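Local coordinates for putative transcriptional regulator (PDB 3K4H), which probably regulates transcription as a LacI-family protein, with a periplasmic-binding-protein-like sugar-binding core that holds a glucose-containing glycan, at residues Q133-G138 / E184-L189. Residues are numbered along the deposited sequence; the frame is centred on the assembly and turned at random.
Sequences QIAFIG and EELMGL
The two methyl groups of L186 straddle the methyl of A135, and with one more touch on I137 they make up the whole direct contact between segments 133-138 and 184-189, which lie on strand 134-138 and helix 176-187. CD2 of L186 lies 3.8 Å from CB of A135, and CD1 of L186 sits 3.9 Å from the same CB, so the fork of the leucine meets one methyl group. CD1 also reaches along the strand, to 4.1 Å from CD1 of I137, where the two side chains cross at a slant. In I137 the ethyl arm lies opposite the carbonyl carbon (chi1 -49°) and extends fully (chi2 175°), which carries its terminal methyl to the leucine although its CB does not itself head for the helix.

The backbones stay well apart, the CA atoms of A135 and L186 being 8.1 Å from each other. Polar backbone groups are instead engaged within the sheet: A135 makes backbone hydrogen bonds with A195 and M197 of the adjoining strand, while F136 makes them with Y168 and L170 on the other edge. L186 additionally touches L170 and I196, so its side chain spans three neighbouring strands.

Alternation along the strand sorts the two faces. A135 directs its CB to helix 176-187 and I137 brings the end of its side chain there, whereas I134 and F136 pack on helix 144-159, so that helices cover both faces, as in the three-layer alpha/beta sandwich of a periplasmic binding protein-like domain. The bound glucose is about 11 Å from the side chain of I137, making this core packing rather than part of the sugar site. With only methyl groups meeting and all three touching residues buried, the contact depends on shape and exclusion of water, and carries no directional bond of its own.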
loop_
_atom_site.group_PDB
_atom_site.type_symbol
_atom_site.label_atom_id
_atom_site.label_comp_id
_atom_site.label_asym_id
_atom_site.label_seq_id
_atom_site.Cartn_x
_atom_site.Cartn_y
_atom_site.Cartn_z
ATOM N N GLN A 133 -7.763 20.075 17.807
ATOM C CA GLN A 133 -6.475 20.167 18.477
ATOM C C GLN A 133 -6.111 18.732 18.852
ATOM O O GLN A 133 -6.523 18.189 19.894
ATOM C CB GLN A 133 -6.523 21.126 19.678
ATOM C CG GLN A 133 -7.557 22.241 19.545
ATOM C CD GLN A 133 -7.327 23.426 20.480
ATOM O OE1 GLN A 133 -7.216 24.572 20.026
ATOM N NE2 GLN A 133 -7.268 23.164 21.786
ATOM N N ILE A 134 -5.360 18.118 17.942
ATOM C CA ILE A 134 -5.093 16.687 17.942
ATOM C C ILE A 134 -3.581 16.500 18.017
ATOM O O ILE A 134 -2.848 17.103 17.241
ATOM C CB ILE A 134 -5.667 16.062 16.661
ATOM C CG1 ILE A 134 -7.177 16.347 16.568
ATOM C CG2 ILE A 134 -5.360 14.571 16.576
ATOM C CD1 ILE A 134 -7.750 16.256 15.168
ATOM N N ALA A 135 -3.130 15.705 18.983
ATOM C CA ALA A 135 -1.720 15.426 19.213
ATOM C C ALA A 135 -1.357 13.994 18.852
ATOM O O ALA A 135 -2.215 13.095 18.830
ATOM C CB ALA A 135 -1.350 15.678 20.671
ATOM N N PHE A 136 -0.058 13.804 18.609
ATOM C CA PHE A 136 0.508 12.569 18.105
ATOM C C PHE A 136 1.594 12.232 19.076
ATOM O O PHE A 136 2.360 13.120 19.481
ATOM C CB PHE A 136 1.102 12.859 16.732
ATOM C CG PHE A 136 2.060 11.833 16.241
ATOM C CD1 PHE A 136 1.638 10.844 15.359
ATOM C CD2 PHE A 136 3.392 11.867 16.633
ATOM C CE1 PHE A 136 2.525 9.880 14.898
ATOM C CE2 PHE A 136 4.300 10.911 16.193
ATOM C CZ PHE A 136 3.880 9.913 15.322
ATOM N N ILE A 137 1.652 10.972 19.486
ATOM C CA ILE A 137 2.719 10.493 20.342
ATOM C C ILE A 137 3.258 9.211 19.756
ATOM O O ILE A 137 2.523 8.235 19.625
ATOM C CB ILE A 137 2.246 10.138 21.730
ATOM C CG1 ILE A 137 1.390 11.256 22.345
ATOM C CG2 ILE A 137 3.442 9.762 22.618
ATOM C CD1 ILE A 137 0.802 10.847 23.713
ATOM N N GLY A 138 4.552 9.214 19.424
ATOM C CA GLY A 138 5.178 8.048 18.853
ATOM C C GLY A 138 6.444 7.618 19.540
ATOM O O GLY A 138 6.826 8.188 20.573
ATOM N N GLU A 184 2.184 14.492 30.708
ATOM C CA GLU A 184 2.739 15.621 31.458
ATOM C C GLU A 184 2.995 16.802 30.519
ATOM O O GLU A 184 2.544 17.905 30.768
ATOM C CB GLU A 184 4.026 15.222 32.177
ATOM C CG GLU A 184 4.455 16.218 33.211
ATOM C CD GLU A 184 3.703 16.039 34.496
ATOM O OE1 GLU A 184 3.208 14.916 34.736
ATOM O OE2 GLU A 184 3.599 17.013 35.277
ATOM N N GLU A 185 3.713 16.542 29.430
ATOM C CA GLU A 185 4.016 17.547 28.438
ATOM C C GLU A 185 2.763 18.158 27.820
ATOM O O GLU A 185 2.602 19.373 27.788
ATOM C CB GLU A 185 4.856 16.916 27.344
ATOM C CG GLU A 185 6.328 17.166 27.454
ATOM C CD GLU A 185 6.945 17.456 26.098
ATOM O OE1 GLU A 185 6.354 17.065 25.069
ATOM O OE2 GLU A 185 8.026 18.081 26.059
ATOM N N LEU A 186 1.882 17.305 27.322
ATOM C CA LEU A 186 0.712 17.759 26.593
ATOM C C LEU A 186 -0.288 18.485 27.479
ATOM O O LEU A 186 -0.676 19.627 27.204
ATOM C CB LEU A 186 0.050 16.590 25.888
ATOM C CG LEU A 186 0.736 16.098 24.618
ATOM C CD1 LEU A 186 0.083 14.813 24.207
ATOM C CD2 LEU A 186 0.647 17.150 23.522
HETATM N N MSE A 187 -0.685 17.828 28.556
HETATM C CA MSE A 187 -1.617 18.418 29.502
HETATM C C MSE A 187 -1.021 19.626 30.244
HETATM O O MSE A 187 -1.745 20.386 30.878
HETATM C CB MSE A 187 -2.138 17.343 30.451
HETATM C CG MSE A 187 -3.497 16.794 30.067
HETATM SE SE MSE A 187 -4.002 16.797 28.159
HETATM C CE MSE A 187 -5.793 17.555 28.445
ATOM N N GLY A 188 0.286 19.821 30.102
ATOM C CA GLY A 188 0.988 20.935 30.727
ATOM C C GLY A 188 1.102 22.203 29.896
ATOM O O GLY A 188 1.622 23.200 30.371
ATOM N N LEU A 189 0.621 22.169 28.659
ATOM C CA LEU A 189 0.649 23.333 27.766
ATOM C C LEU A 189 -0.445 24.319 28.132
ATOM O O LEU A 189 -1.352 23.985 28.896
ATOM C CB LEU A 189 0.428 22.896 26.310
ATOM C CG LEU A 189 1.381 21.918 25.609
ATOM C CD1 LEU A 189 0.808 21.565 24.233
ATOM C CD2 LEU A 189 2.779 22.487 25.494
#